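Local structure of Ton_1535 (Thermococcus onnurineus, 3ZPJ) at residues A[115-118]-A[119-122]; A[159-162]-A[163-167]; A[185-188]-A[189-193]; A[198-201]-A[202-206]; A[216-219]-A[220-224]. The protein is of unknown function but folds as an all-helical alpha-solenoid whose otherwise normal superhelix is marked by a left-handed helical turn. One frame throughout, in Å; residues are numbered along the deposited sequence.

Contact 1 of 5, residues A[115-118]-A[119-122]; sequences MVLS and TLAY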
loop_
_atom_site.group_PDB
_atom_site.type_symbol
_atom_site.label_atom_id
_atom_site.label_comp_id
_atom_site.label_asym_id
_atom_site.label_seq_id
_atom_site.Cartn_x
_atom_site.Cartn_y
_atom_site.Cartn_z
ATOM N N MET A 115 -2.384 11.510 -19.154
ATOM C CA MET A 115 -2.466 12.178 -17.860
ATOM C C MET A 115 -3.816 11.935 -17.211
ATOM O O MET A 115 -3.913 11.589 -16.024
ATOM C CB MET A 115 -2.257 13.679 -18.048
ATOM C CG MET A 115 -0.864 14.058 -18.511
ATOM S SD MET A 115 0.336 13.923 -17.187
ATOM C CE MET A 115 1.089 15.530 -17.383
ATOM N N VAL A 116 -4.860 12.138 -18.003
ATOM C CA VAL A 116 -6.216 11.908 -17.552
ATOM C C VAL A 116 -6.392 10.444 -17.175
ATOM O O VAL A 116 -6.960 10.149 -16.132
ATOM C CB VAL A 116 -7.231 12.308 -18.637
ATOM C CG1 VAL A 116 -8.604 11.744 -18.331
ATOM C CG2 VAL A 116 -7.279 13.824 -18.781
ATOM N N LEU A 117 -5.874 9.523 -17.986
ATOM C CA LEU A 117 -6.029 8.099 -17.641
ATOM C C LEU A 117 -5.425 7.721 -16.283
ATOM O O LEU A 117 -6.004 6.922 -15.532
ATOM C CB LEU A 117 -5.468 7.192 -18.722
ATOM C CG LEU A 117 -6.265 7.302 -20.008
ATOM C CD1 LEU A 117 -5.626 6.443 -21.076
ATOM C CD2 LEU A 117 -7.680 6.855 -19.732
ATOM N N SER A 118 -4.280 8.306 -15.956
ATOM C CA SER A 118 -3.597 7.911 -14.724
ATOM C C SER A 118 -4.327 8.451 -13.500
ATOM O O SER A 118 -4.219 7.879 -12.418
ATOM C CB SER A 118 -2.125 8.346 -14.740
ATOM O OG SER A 118 -1.993 9.661 -15.241
ATOM N N THR A 119 -5.056 9.555 -13.680
ATOM C CA THR A 119 -5.892 10.151 -12.637
ATOM C C THR A 119 -7.059 9.213 -12.375
ATOM O O THR A 119 -7.413 8.913 -11.232
ATOM C CB THR A 119 -6.461 11.542 -13.079
ATOM O OG1 THR A 119 -5.411 12.508 -13.114
ATOM C CG2 THR A 119 -7.538 12.039 -12.113
ATOM N N LEU A 120 -7.656 8.763 -13.463
ATOM C CA LEU A 120 -8.753 7.822 -13.418
ATOM C C LEU A 120 -8.282 6.505 -12.818
ATOM O O LEU A 120 -8.975 5.901 -12.007
ATOM C CB LEU A 120 -9.270 7.632 -14.833
ATOM C CG LEU A 120 -10.101 6.462 -15.351
ATOM C CD1 LEU A 120 -11.176 6.018 -14.404
ATOM C CD2 LEU A 120 -10.719 6.922 -16.684
ATOM N N ALA A 121 -7.095 6.066 -13.213
ATOM C CA ALA A 121 -6.503 4.889 -12.596
ATOM C C ALA A 121 -6.320 5.113 -11.092
ATOM O O ALA A 121 -6.532 4.208 -10.285
ATOM C CB ALA A 121 -5.175 4.569 -13.243
ATOM N N TYR A 122 -5.911 6.319 -10.713
ATOM C CA TYR A 122 -5.704 6.602 -9.303
ATOM C C TYR A 122 -7.030 6.497 -8.572
ATOM O O TYR A 122 -7.082 5.934 -7.465
ATOM C CB TYR A 122 -5.075 7.976 -9.089
ATOM C CG TYR A 122 -5.145 8.450 -7.656
ATOM C CD1 TYR A 122 -4.244 7.982 -6.711
ATOM C CD2 TYR A 122 -6.116 9.357 -7.244
ATOM C CE1 TYR A 122 -4.300 8.397 -5.402
ATOM C CE2 TYR A 122 -6.190 9.766 -5.928
ATOM C CZ TYR A 122 -5.266 9.292 -5.015
ATOM O OH TYR A 122 -5.312 9.707 -3.703
#

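Contact 2 of 5, residues A[159-162]-A[163-167]; sequences LRIG and DLLEK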
loop_
_atom_site.group_PDB
_atom_site.type_symbol
_atom_site.label_atom_id
_atom_site.label_comp_id
_atom_site.label_asym_id
_atom_site.label_seq_id
_atom_site.Cartn_x
_atom_site.Cartn_y
_atom_site.Cartn_z
ATOM N N LEU A 159 6.584 10.736 -15.574
ATOM C CA LEU A 159 6.933 10.932 -14.158
ATOM C C LEU A 159 5.673 11.185 -13.346
ATOM O O LEU A 159 5.567 10.781 -12.176
ATOM C CB LEU A 159 7.938 12.083 -13.977
ATOM C CG LEU A 159 9.352 11.786 -14.480
ATOM C CD1 LEU A 159 10.241 13.005 -14.455
ATOM C CD2 LEU A 159 9.965 10.662 -13.648
ATOM N N ARG A 160 4.695 11.843 -13.966
ATOM C CA ARG A 160 3.438 12.068 -13.265
ATOM C C ARG A 160 2.671 10.740 -13.025
ATOM O O ARG A 160 2.000 10.567 -12.022
ATOM C CB ARG A 160 2.594 13.099 -13.996
ATOM C CG ARG A 160 1.242 13.360 -13.361
ATOM C CD ARG A 160 1.371 14.153 -12.081
ATOM N NE ARG A 160 0.055 14.509 -11.548
ATOM C CZ ARG A 160 -0.175 14.871 -10.291
ATOM N NH1 ARG A 160 0.823 14.930 -9.426
ATOM N NH2 ARG A 160 -1.403 15.177 -9.904
ATOM N N ILE A 161 2.784 9.800 -13.951
ATOM C CA ILE A 161 2.206 8.475 -13.746
ATOM C C ILE A 161 2.913 7.817 -12.560
ATOM O O ILE A 161 2.264 7.255 -11.693
ATOM C CB ILE A 161 2.396 7.626 -14.981
ATOM C CG1 ILE A 161 1.658 8.284 -16.154
ATOM C CG2 ILE A 161 1.874 6.213 -14.758
ATOM C CD1 ILE A 161 1.590 7.381 -17.374
ATOM N N GLY A 162 4.242 7.917 -12.531
ATOM C CA GLY A 162 5.032 7.488 -11.395
ATOM C C GLY A 162 4.493 8.014 -10.082
ATOM O O GLY A 162 4.245 7.219 -9.177
ATOM N N ASP A 163 4.300 9.333 -9.982
ATOM C CA ASP A 163 3.808 9.923 -8.748
ATOM C C ASP A 163 2.471 9.312 -8.374
ATOM O O ASP A 163 2.238 8.983 -7.212
ATOM C CB ASP A 163 3.645 11.439 -8.860
ATOM C CG ASP A 163 4.972 12.182 -8.961
ATOM O OD1 ASP A 163 6.014 11.587 -8.664
ATOM O OD2 ASP A 163 4.967 13.375 -9.338
ATOM N N LEU A 164 1.589 9.147 -9.358
ATOM C CA LEU A 164 0.268 8.606 -9.056
ATOM C C LEU A 164 0.286 7.104 -8.711
ATOM O O LEU A 164 -0.481 6.645 -7.851
ATOM C CB LEU A 164 -0.732 8.920 -10.178
ATOM C CG LEU A 164 -0.951 10.423 -10.423
ATOM C CD1 LEU A 164 -1.741 10.721 -11.683
ATOM C CD2 LEU A 164 -1.640 11.036 -9.271
ATOM N N LEU A 165 1.148 6.346 -9.383
ATOM C CA LEU A 165 1.315 4.929 -9.076
ATOM C C LEU A 165 1.715 4.845 -7.606
ATOM O O LEU A 165 1.110 4.115 -6.833
ATOM C CB LEU A 165 2.378 4.286 -9.977
ATOM C CG LEU A 165 1.956 3.904 -11.394
ATOM C CD1 LEU A 165 3.185 3.704 -12.267
ATOM C CD2 LEU A 165 1.093 2.647 -11.412
ATOM N N GLU A 166 2.689 5.667 -7.223
ATOM C CA GLU A 166 3.200 5.682 -5.862
ATOM C C GLU A 166 2.129 6.021 -4.837
ATOM O O GLU A 166 2.024 5.362 -3.799
ATOM C CB GLU A 166 4.408 6.619 -5.720
ATOM C CG GLU A 166 5.054 6.547 -4.332
ATOM C CD GLU A 166 6.131 7.596 -4.098
ATOM O OE1 GLU A 166 6.328 8.467 -4.975
ATOM O OE2 GLU A 166 6.778 7.549 -3.025
ATOM N N LYS A 167 1.310 7.025 -5.132
ATOM C CA LYS A 167 0.281 7.434 -4.181
ATOM C C LYS A 167 -0.823 6.371 -4.069
ATOM O O LYS A 167 -1.364 6.140 -2.991
ATOM C CB LYS A 167 -0.288 8.816 -4.525
ATOM C CG LYS A 167 -1.514 9.232 -3.702
ATOM C CD LYS A 167 -1.142 10.083 -2.521
ATOM C CE LYS A 167 -2.387 10.561 -1.753
ATOM N NZ LYS A 167 -2.971 11.860 -2.211
#

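Contact 3 of 5, residues A[185-188]-A[189-193]; sequences FDIF and DKLHV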
loop_
_atom_site.group_PDB
_atom_site.type_symbol
_atom_site.label_atom_id
_atom_site.label_comp_id
_atom_site.label_asym_id
_atom_site.label_seq_id
_atom_site.Cartn_x
_atom_site.Cartn_y
_atom_site.Cartn_z
ATOM N N PHE A 185 8.768 2.643 -9.346
ATOM C CA PHE A 185 10.221 2.592 -9.214
ATOM C C PHE A 185 10.851 2.451 -10.574
ATOM O O PHE A 185 11.842 3.112 -10.890
ATOM C CB PHE A 185 10.715 1.409 -8.367
ATOM C CG PHE A 185 12.214 1.237 -8.420
ATOM C CD1 PHE A 185 13.038 1.998 -7.604
ATOM C CD2 PHE A 185 12.805 0.354 -9.319
ATOM C CE1 PHE A 185 14.432 1.862 -7.647
ATOM C CE2 PHE A 185 14.195 0.222 -9.384
ATOM C CZ PHE A 185 15.010 0.973 -8.541
ATOM N N ASP A 186 10.304 1.528 -11.345
ATOM C CA ASP A 186 10.727 1.326 -12.721
ATOM C C ASP A 186 10.772 2.651 -13.489
ATOM O O ASP A 186 11.739 2.934 -14.209
ATOM C CB ASP A 186 9.774 0.358 -13.404
ATOM C CG ASP A 186 10.490 -0.708 -14.163
ATOM O OD1 ASP A 186 10.792 -1.753 -13.543
ATOM O OD2 ASP A 186 10.752 -0.498 -15.369
ATOM N N ILE A 187 9.742 3.472 -13.296
ATOM C CA ILE A 187 9.620 4.746 -14.016
ATOM C C ILE A 187 10.664 5.758 -13.519
ATOM O O ILE A 187 11.310 6.448 -14.322
ATOM C CB ILE A 187 8.196 5.332 -13.864
ATOM C CG1 ILE A 187 7.218 4.638 -14.815
ATOM C CG2 ILE A 187 8.184 6.810 -14.136
ATOM C CD1 ILE A 187 5.743 5.035 -14.556
ATOM N N PHE A 188 10.832 5.829 -12.198
ATOM C CA PHE A 188 11.749 6.784 -11.597
ATOM C C PHE A 188 13.197 6.409 -11.869
ATOM O O PHE A 188 14.080 7.273 -11.989
ATOM C CB PHE A 188 11.481 6.873 -10.095
ATOM C CG PHE A 188 10.154 7.482 -9.773
ATOM C CD1 PHE A 188 9.551 8.354 -10.672
ATOM C CD2 PHE A 188 9.503 7.190 -8.592
ATOM C CE1 PHE A 188 8.325 8.915 -10.395
ATOM C CE2 PHE A 188 8.256 7.751 -8.308
ATOM C CZ PHE A 188 7.684 8.618 -9.207
ATOM N N ASP A 189 13.429 5.107 -11.982
ATOM C CA ASP A 189 14.739 4.591 -12.317
ATOM C C ASP A 189 15.125 4.919 -13.762
ATOM O O ASP A 189 16.214 5.452 -14.018
ATOM C CB ASP A 189 14.771 3.082 -12.109
ATOM C CG ASP A 189 16.151 2.499 -12.320
ATOM O OD1 ASP A 189 17.125 3.024 -11.733
ATOM O OD2 ASP A 189 16.259 1.525 -13.093
ATOM N N LYS A 190 14.245 4.589 -14.710
ATOM C CA LYS A 190 14.565 4.811 -16.128
ATOM C C LYS A 190 14.630 6.292 -16.463
ATOM O O LYS A 190 15.347 6.684 -17.377
ATOM C CB LYS A 190 13.548 4.150 -17.066
ATOM C CG LYS A 190 13.354 2.666 -16.883
ATOM C CD LYS A 190 14.652 1.891 -16.929
ATOM C CE LYS A 190 14.353 0.401 -16.927
ATOM N NZ LYS A 190 13.464 0.041 -18.073
ATOM N N LEU A 191 13.874 7.109 -15.734
ATOM C CA LEU A 191 13.780 8.526 -16.076
ATOM C C LEU A 191 14.689 9.426 -15.239
ATOM O O LEU A 191 14.591 10.657 -15.310
ATOM C CB LEU A 191 12.335 9.004 -15.992
ATOM C CG LEU A 191 11.449 8.486 -17.110
ATOM C CD1 LEU A 191 10.119 9.174 -16.997
ATOM C CD2 LEU A 191 12.091 8.788 -18.460
ATOM N N HIS A 192 15.545 8.810 -14.428
ATOM C CA HIS A 192 16.622 9.543 -13.762
ATOM C C HIS A 192 16.193 10.550 -12.691
ATOM O O HIS A 192 16.816 11.602 -12.542
ATOM C CB HIS A 192 17.509 10.206 -14.812
ATOM C CG HIS A 192 17.859 9.286 -15.935
ATOM N ND1 HIS A 192 17.764 9.648 -17.260
ATOM C CD2 HIS A 192 18.254 7.989 -15.926
ATOM C CE1 HIS A 192 18.111 8.625 -18.020
ATOM N NE2 HIS A 192 18.414 7.609 -17.233
ATOM N N VAL A 193 15.130 10.238 -11.951
ATOM C CA VAL A 193 14.855 10.995 -10.736
ATOM C C VAL A 193 15.234 10.148 -9.501
ATOM O O VAL A 193 14.406 9.469 -8.899
ATOM C CB VAL A 193 13.417 11.513 -10.703
ATOM C CG1 VAL A 193 13.282 12.686 -11.677
ATOM C CG2 VAL A 193 12.448 10.392 -11.076
#

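Contact 4 of 5, residues A[198-201]-A[202-206]; sequences AIVE and KKIEL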
loop_
_atom_site.group_PDB
_atom_site.type_symbol
_atom_site.label_atom_id
_atom_site.label_comp_id
_atom_site.label_asym_id
_atom_site.label_seq_id
_atom_site.Cartn_x
_atom_site.Cartn_y
_atom_site.Cartn_z
ATOM N N ALA A 198 14.664 6.324 -4.749
ATOM C CA ALA A 198 15.172 5.822 -3.456
ATOM C C ALA A 198 14.008 5.615 -2.466
ATOM O O ALA A 198 13.842 4.544 -1.891
ATOM C CB ALA A 198 16.210 6.782 -2.894
ATOM N N ILE A 199 13.159 6.627 -2.338
ATOM C CA ILE A 199 11.997 6.543 -1.468
ATOM C C ILE A 199 11.092 5.358 -1.826
ATOM O O ILE A 199 10.629 4.626 -0.940
ATOM C CB ILE A 199 11.202 7.865 -1.497
ATOM C CG1 ILE A 199 12.035 8.998 -0.897
ATOM C CG2 ILE A 199 9.894 7.734 -0.759
ATOM C CD1 ILE A 199 12.435 8.734 0.532
ATOM N N VAL A 200 10.853 5.146 -3.119
ATOM C CA VAL A 200 9.987 4.047 -3.507
ATOM C C VAL A 200 10.663 2.697 -3.257
ATOM O O VAL A 200 10.002 1.725 -2.903
ATOM C CB VAL A 200 9.498 4.140 -4.977
ATOM C CG1 VAL A 200 8.659 2.895 -5.347
ATOM C CG2 VAL A 200 8.673 5.383 -5.182
ATOM N N GLU A 201 11.968 2.629 -3.494
ATOM C CA GLU A 201 12.711 1.425 -3.182
ATOM C C GLU A 201 12.515 1.094 -1.682
ATOM O O GLU A 201 12.219 -0.038 -1.323
ATOM C CB GLU A 201 14.183 1.640 -3.534
ATOM C CG GLU A 201 15.158 0.574 -3.052
ATOM C CD GLU A 201 16.558 0.813 -3.622
ATOM O OE1 GLU A 201 16.692 1.679 -4.516
ATOM O OE2 GLU A 201 17.520 0.150 -3.188
ATOM N N LYS A 202 12.630 2.115 -0.834
ATOM C CA LYS A 202 12.400 1.961 0.594
ATOM C C LYS A 202 10.954 1.545 0.905
ATOM O O LYS A 202 10.737 0.688 1.753
ATOM C CB LYS A 202 12.793 3.240 1.339
ATOM C CG LYS A 202 12.728 3.127 2.835
ATOM C CD LYS A 202 13.323 4.353 3.479
ATOM C CE LYS A 202 12.937 4.454 4.933
ATOM N NZ LYS A 202 13.304 5.791 5.483
ATOM N N LYS A 203 9.970 2.103 0.200
ATOM C CA LYS A 203 8.569 1.697 0.445
ATOM C C LYS A 203 8.319 0.240 0.043
ATOM O O LYS A 203 7.382 -0.409 0.523
ATOM C CB LYS A 203 7.572 2.631 -0.264
ATOM C CG LYS A 203 7.576 4.064 0.269
ATOM C CD LYS A 203 6.599 4.950 -0.481
ATOM C CE LYS A 203 6.387 6.302 0.189
ATOM N NZ LYS A 203 5.634 7.275 -0.700
ATOM N N ILE A 204 9.163 -0.280 -0.839
ATOM C CA ILE A 204 9.033 -1.672 -1.259
ATOM C C ILE A 204 9.605 -2.625 -0.205
ATOM O O ILE A 204 8.983 -3.647 0.106
ATOM C CB ILE A 204 9.699 -1.908 -2.619
ATOM C CG1 ILE A 204 8.874 -1.229 -3.724
ATOM C CG2 ILE A 204 9.833 -3.404 -2.886
ATOM C CD1 ILE A 204 9.598 -1.115 -5.073
ATOM N N GLU A 205 10.764 -2.284 0.370
ATOM C CA GLU A 205 11.318 -3.106 1.460
ATOM C C GLU A 205 10.337 -3.088 2.624
ATOM O O GLU A 205 10.088 -4.100 3.250
ATOM C CB GLU A 205 12.666 -2.587 1.967
ATOM C CG GLU A 205 13.797 -2.532 0.958
ATOM C CD GLU A 205 15.093 -1.987 1.582
ATOM O OE1 GLU A 205 15.401 -2.356 2.739
ATOM O OE2 GLU A 205 15.786 -1.174 0.926
ATOM N N LEU A 206 9.773 -1.919 2.897
ATOM C CA LEU A 206 8.827 -1.787 3.981
ATOM C C LEU A 206 7.579 -2.618 3.691
ATOM O O LEU A 206 7.178 -3.427 4.513
ATOM C CB LEU A 206 8.486 -0.314 4.222
ATOM C CG LEU A 206 7.340 0.006 5.186
ATOM C CD1 LEU A 206 7.456 -0.749 6.495
ATOM C CD2 LEU A 206 7.350 1.505 5.460
#

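Contact 5 of 5, residues A[216-219]-A[220-224]; sequences PQIR and AALLK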
loop_
_atom_site.group_PDB
_atom_site.type_symbol
_atom_site.label_atom_id
_atom_site.label_comp_id
_atom_site.label_asym_id
_atom_site.label_seq_id
_atom_site.Cartn_x
_atom_site.Cartn_y
_atom_site.Cartn_z
ATOM N N PRO A 216 -2.224 0.429 5.081
ATOM C CA PRO A 216 -1.593 1.650 4.566
ATOM C C PRO A 216 -1.255 2.653 5.669
ATOM O O PRO A 216 -0.208 3.288 5.583
ATOM C CB PRO A 216 -2.622 2.203 3.560
ATOM C CG PRO A 216 -3.898 1.467 3.833
ATOM C CD PRO A 216 -3.531 0.149 4.461
ATOM N N GLN A 217 -2.073 2.746 6.714
ATOM C CA GLN A 217 -1.811 3.708 7.794
ATOM C C GLN A 217 -0.671 3.231 8.710
ATOM O O GLN A 217 -0.001 4.033 9.372
ATOM C CB GLN A 217 -3.082 3.984 8.609
ATOM C CG GLN A 217 -3.633 2.775 9.349
ATOM C CD GLN A 217 -4.689 1.992 8.562
ATOM O OE1 GLN A 217 -4.597 1.811 7.333
ATOM N NE2 GLN A 217 -5.697 1.510 9.283
ATOM N N ILE A 218 -0.463 1.919 8.731
ATOM C CA ILE A 218 0.641 1.311 9.458
ATOM C C ILE A 218 1.949 1.557 8.699
ATOM O O ILE A 218 2.938 1.983 9.289
ATOM C CB ILE A 218 0.387 -0.218 9.706
ATOM C CG1 ILE A 218 -0.601 -0.411 10.860
ATOM C CG2 ILE A 218 1.668 -0.954 10.022
ATOM C CD1 ILE A 218 -1.372 -1.714 10.788
ATOM N N ARG A 219 1.962 1.298 7.394
ATOM C CA ARG A 219 3.180 1.539 6.623
ATOM C C ARG A 219 3.544 3.013 6.685
ATOM O O ARG A 219 4.724 3.347 6.872
ATOM C CB ARG A 219 3.064 1.037 5.182
ATOM C CG ARG A 219 2.767 -0.459 5.089
ATOM C CD ARG A 219 3.241 -1.037 3.768
ATOM N NE ARG A 219 2.943 -0.142 2.652
ATOM C CZ ARG A 219 1.732 0.011 2.125
ATOM N NH1 ARG A 219 0.706 -0.666 2.637
ATOM N NH2 ARG A 219 1.540 0.847 1.096
ATOM N N ALA A 220 2.529 3.881 6.575
ATOM C CA ALA A 220 2.746 5.333 6.684
ATOM C C ALA A 220 3.370 5.736 8.027
ATOM O O ALA A 220 4.251 6.589 8.089
ATOM C CB ALA A 220 1.449 6.106 6.456
ATOM N N ALA A 221 2.913 5.119 9.109
ATOM C CA ALA A 221 3.475 5.433 10.411
ATOM C C ALA A 221 4.924 4.953 10.511
ATOM O O ALA A 221 5.790 5.657 11.041
ATOM C CB ALA A 221 2.625 4.828 11.523
ATOM N N LEU A 222 5.189 3.756 9.998
ATOM C CA LEU A 222 6.518 3.157 10.116
ATOM C C LEU A 222 7.542 3.989 9.370
ATOM O O LEU A 222 8.653 4.219 9.857
ATOM C CB LEU A 222 6.504 1.728 9.582
ATOM C CG LEU A 222 5.752 0.799 10.535
ATOM C CD1 LEU A 222 5.730 -0.633 10.041
ATOM C CD2 LEU A 222 6.400 0.881 11.930
ATOM N N LEU A 223 7.140 4.467 8.195
ATOM C CA LEU A 223 8.020 5.247 7.344
ATOM C C LEU A 223 8.420 6.556 8.037
ATOM O O LEU A 223 9.556 7.000 7.920
ATOM C CB LEU A 223 7.338 5.490 5.978
ATOM C CG LEU A 223 8.237 5.950 4.843
ATOM C CD1 LEU A 223 9.203 4.833 4.476
ATOM C CD2 LEU A 223 7.394 6.375 3.637
ATOM N N LYS A 224 7.487 7.152 8.775
ATOM C CA LYS A 224 7.766 8.347 9.576
ATOM C C LYS A 224 8.547 8.011 10.826
ATOM O O LYS A 224 8.940 8.908 11.549
ATOM C CB LYS A 224 6.473 9.013 10.063
ATOM C CG LYS A 224 5.560 9.533 8.978
ATOM C CD LYS A 224 4.333 10.207 9.598
ATOM C CE LYS A 224 3.056 9.773 8.880
ATOM N NZ LYS A 224 1.810 10.133 9.627
#

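Contact 1 of 5, residues A[115-118]-A[119-122]
Leu120 closes on Leu117 from one turn further along the same helix, and its side chain can be followed outward from the backbone. CB sits close to a backbone oxygen, with Leu120 CB 3.4 Å from Leu117 O. CG then runs anti to the backbone N (chi1 160°), which sends the branch along the flank of the preceding turn and leaves Leu120 CG 4.1 Å from Leu117 O. At the tip, CD2 carries the side-chain touch: Leu120 CD2 comes to 4.3 Å from Leu117 CD2, a light methyl-to-methyl approach. Phe97, Ala100 and Ile101 of helix 90-104 and Ser78 of helix 70-86 also pack on Leu120.

Thr119 behaves differently, because its polar branch turns back to the backbone. OG1 lies beside its own N, so hydroxyl and amide both reach the same carbonyl: Thr119 OG1 makes a weak hydrogen bond of 3.4 Å to Met115 O, and the amide adds another weak one. The hydroxyl of Ser118 also comes near, Ser118 OG lying 2.8 Å from Met115 O, but Gly114 O competes for its single proton.

The main chain is firmer further on. Ala121 N bonds to Leu117 O at 2.7 Å, while Tyr122 N meets Ser118 O from above the carbonyl plane, 40° out of it. The whole belongs to helix 110-126, a helix of the alpha-solenoid packed against helices 70-86, 90-104, 130-146 and 151-170, with its buried leucines and alanine set among them.

Contact 2 of 5, residues A[159-162]-A[163-167]
The middle turns of helix 151-170, one of the stacked helices of the solenoid, bring Arg160 against Asp163 and Leu164 and pair Ile161 with Leu165. The arginine leaves the backbone pointing off the turn, but a bend at its second torsion (chi2 73°) swings the guanidinium forward over the next turn. Leu164 then slides beneath it, CD2 standing 4.2 Å from the guanidinium plane and over its centre, while Leu164 CG rests 3.4 Å from Arg160 O. The carboxylate of Asp163 arrives at the rim of the same group, near its plane. With Asp163 OD2 4.4 Å from Arg160 NH1, this is an attraction of opposite charges and falls short of a salt bridge. The other oxygen, OD1, has the stronger partner, a salt bridge with Arg196. With an alanine in place of Asp163, Arg196 would probably be left without its mate on this helix and the edge of the Arg160 guanidinium without its nearby negative charge.

Elsewhere round the helix the contact is wholly apolar. Ile161 and Leu165 lie alongside one another and point the same way, Ile161 CG2 being 3.8 Å from Leu165 CD1. Under them the amide of Leu165 bonds to Ile161 O at 2.7 Å, almost in line with the carbonyl. Gly162 O receives Glu166 N at 2.9 Å.

Phe137 of helix 130-146 packs on Ile161, Leu164 and Leu165. Leu165 also reaches Met183 of helix 174-190, and the carboxylate of Glu166 pairs with Lys203 of helix 194-209.

Contact 3 of 5, residues A[185-188]-A[189-193]
The Phe185 ring carries Asp189 on one face: Asp189 CB stands 4.3 Å from the ring centroid, 22° off the normal, a CH-pi contact offset toward the rim. The aspartate's carboxylate is turned nearly parallel to the ring, their planes 9° apart. The Phe188 ring meets a methyl at a slant, with Val193 CG2 3.6 Å from Phe188 CD1. Chi1 of the valine (-74°) places that methyl between its own N and carbonyl carbon, turned back over the helix end.

Asp186 and Lys190 run side by side on the exposed flank, where the lysine bends twice to hold a long salt bridge, Lys190 NZ to Asp186 OD2 3.9 Å. Ile187 and Leu191 lie alongside each other one position further round.

The main chain explains the phenylalanine-valine pair. Val193 N bonds to Phe188 O at 3.1 Å, in the carbonyl plane, spanning five residues. Inside this bond, His192 N makes a weak one to Asp189 O, and His192 itself takes up left-handed backbone angles. The five-residue bond, the left-handed residue and the apolar pair clasped across them are those of a Schellman motif, which ends helix 174-190 and leaves Val193 as N-cap of helix 194-209.

Contact 4 of 5, residues A[198-201]-A[202-206]
Lys203 slants across Ile199, its extended chain passing over the previous turn of the helix. CG comes first, Lys203 CG lying 3.3 Å from Ile199 O, and further out Lys203 CE rests 3.9 Å from Ile199 CG2. CG is anti to the carbonyl carbon (chi1 -65°), which aims the straight chain back along the helix. The ammonium group at its end is held by helix 151-170, through salt bridges from NZ to Glu166 and Asp170. The isoleucine methyl therefore flanks the aliphatic part of a lysine whose charge is held beyond it.

Val200 and Ile204 also meet at an angle, with Val200 CG1 4.1 Å from Ile204 CD1. Valine CG1 reaches out anti to its N, whereas Ile204 folds CG1 down upon the backbone, 3.3 Å from Val200 O. The amide beneath is shared. Ile204 N gives a bent bond of 3.0 Å to Val200 O and a weak second one to Glu201 O, an oxygen that also takes Glu205 N, the latter in the carbonyl plane.

On the outer side Glu201 and Glu205 have their carboxylates near each other, Glu201 OE2 to Glu205 OE2 4.7 Å. Like charges so placed would probably raise the proton affinity of one of them somewhat, though solvent should screen much of this.

Helix 194-209 lies with Val200 on Phe185 and Phe188 of helix 174-190, and with Ile204 on Tyr181. Lys202 stretches to Leu223 of helix 216-223 and to Trp253 of helix 240-256; with helix 151-170, four neighbouring helices meet this one.

Contact 5 of 5, residues A[216-219]-A[220-224]
Ile218 and Leu222 form the close-packed side of this short helix, lying next to each other and pointing the same way. Ile218 CG2 meets Leu222 CD1 at 4.1 Å. The leucine sits low on the preceding turn, for CG is anti to the carbonyl carbon (chi1 -72°) and Leu222 CG lies 3.3 Å from Ile218 O. That same oxygen accepts Leu222 N at 3.0 Å, so one carbonyl is both bonded and covered by the residue four places on. Leu206 of helix 194-209 and Ala230 of helix 227-237 pack against the leucine from outside. Ala221 is buried too, against Tyr229; its amide reaches Gln217 O from well above the carbonyl plane (44° out of it), Ala221 N to Gln217 O being 3.1 Å.

Arg219 is buried as well, yet its charged end works away from the helix. A bend at its third torsion turns the guanidinium aside, where NH2 bonds to Tyr181 OH and NH1 to Leu172 O. Within the helix its part is played by the backbone, with Leu223 N bonded to Arg219 O at 3.0 Å.

The open side is sparer. Ala220 is exposed and offers a lone methyl, Ala220 CB 3.4 Å from Pro216 O, while its amide bonds to that oxygen at 3.0 Å. Gln217 has an exposed side chain, which touches Lys237.

Pro216, lacking an N-H to give, stands as the first residue of helix 216-223, a common place for proline. With one flank buried and Gln217 and Ala220 exposed, this is a short helix packed between its neighbours in an alpha-solenoid.

In the fold
The five contacts follow one another along the chain and trace part of the solenoid from helix 110-126 to helix 216-223. Contacts 1 and 2 have centres about 10 Å apart, and Tyr122 CE1 lies 3.4 Å from Lys167 CG. Contacts 2 and 4 each touch three of the others. Contact 2 packs on contact 3 where Phe188 CZ comes 3.4 Å from Gly162 C, and it is tied to contact 4 by a salt bridge, Glu166 OE2 to Lys203 NZ, of 2.6 Å. Contact 3 passes the chain to contact 4, which leans on contact 5 through Leu206 and Leu223. Contacts 1 and 5, about 25 Å apart between centres, do not touch. With the function unknown, all five are read as packing within the solenoid.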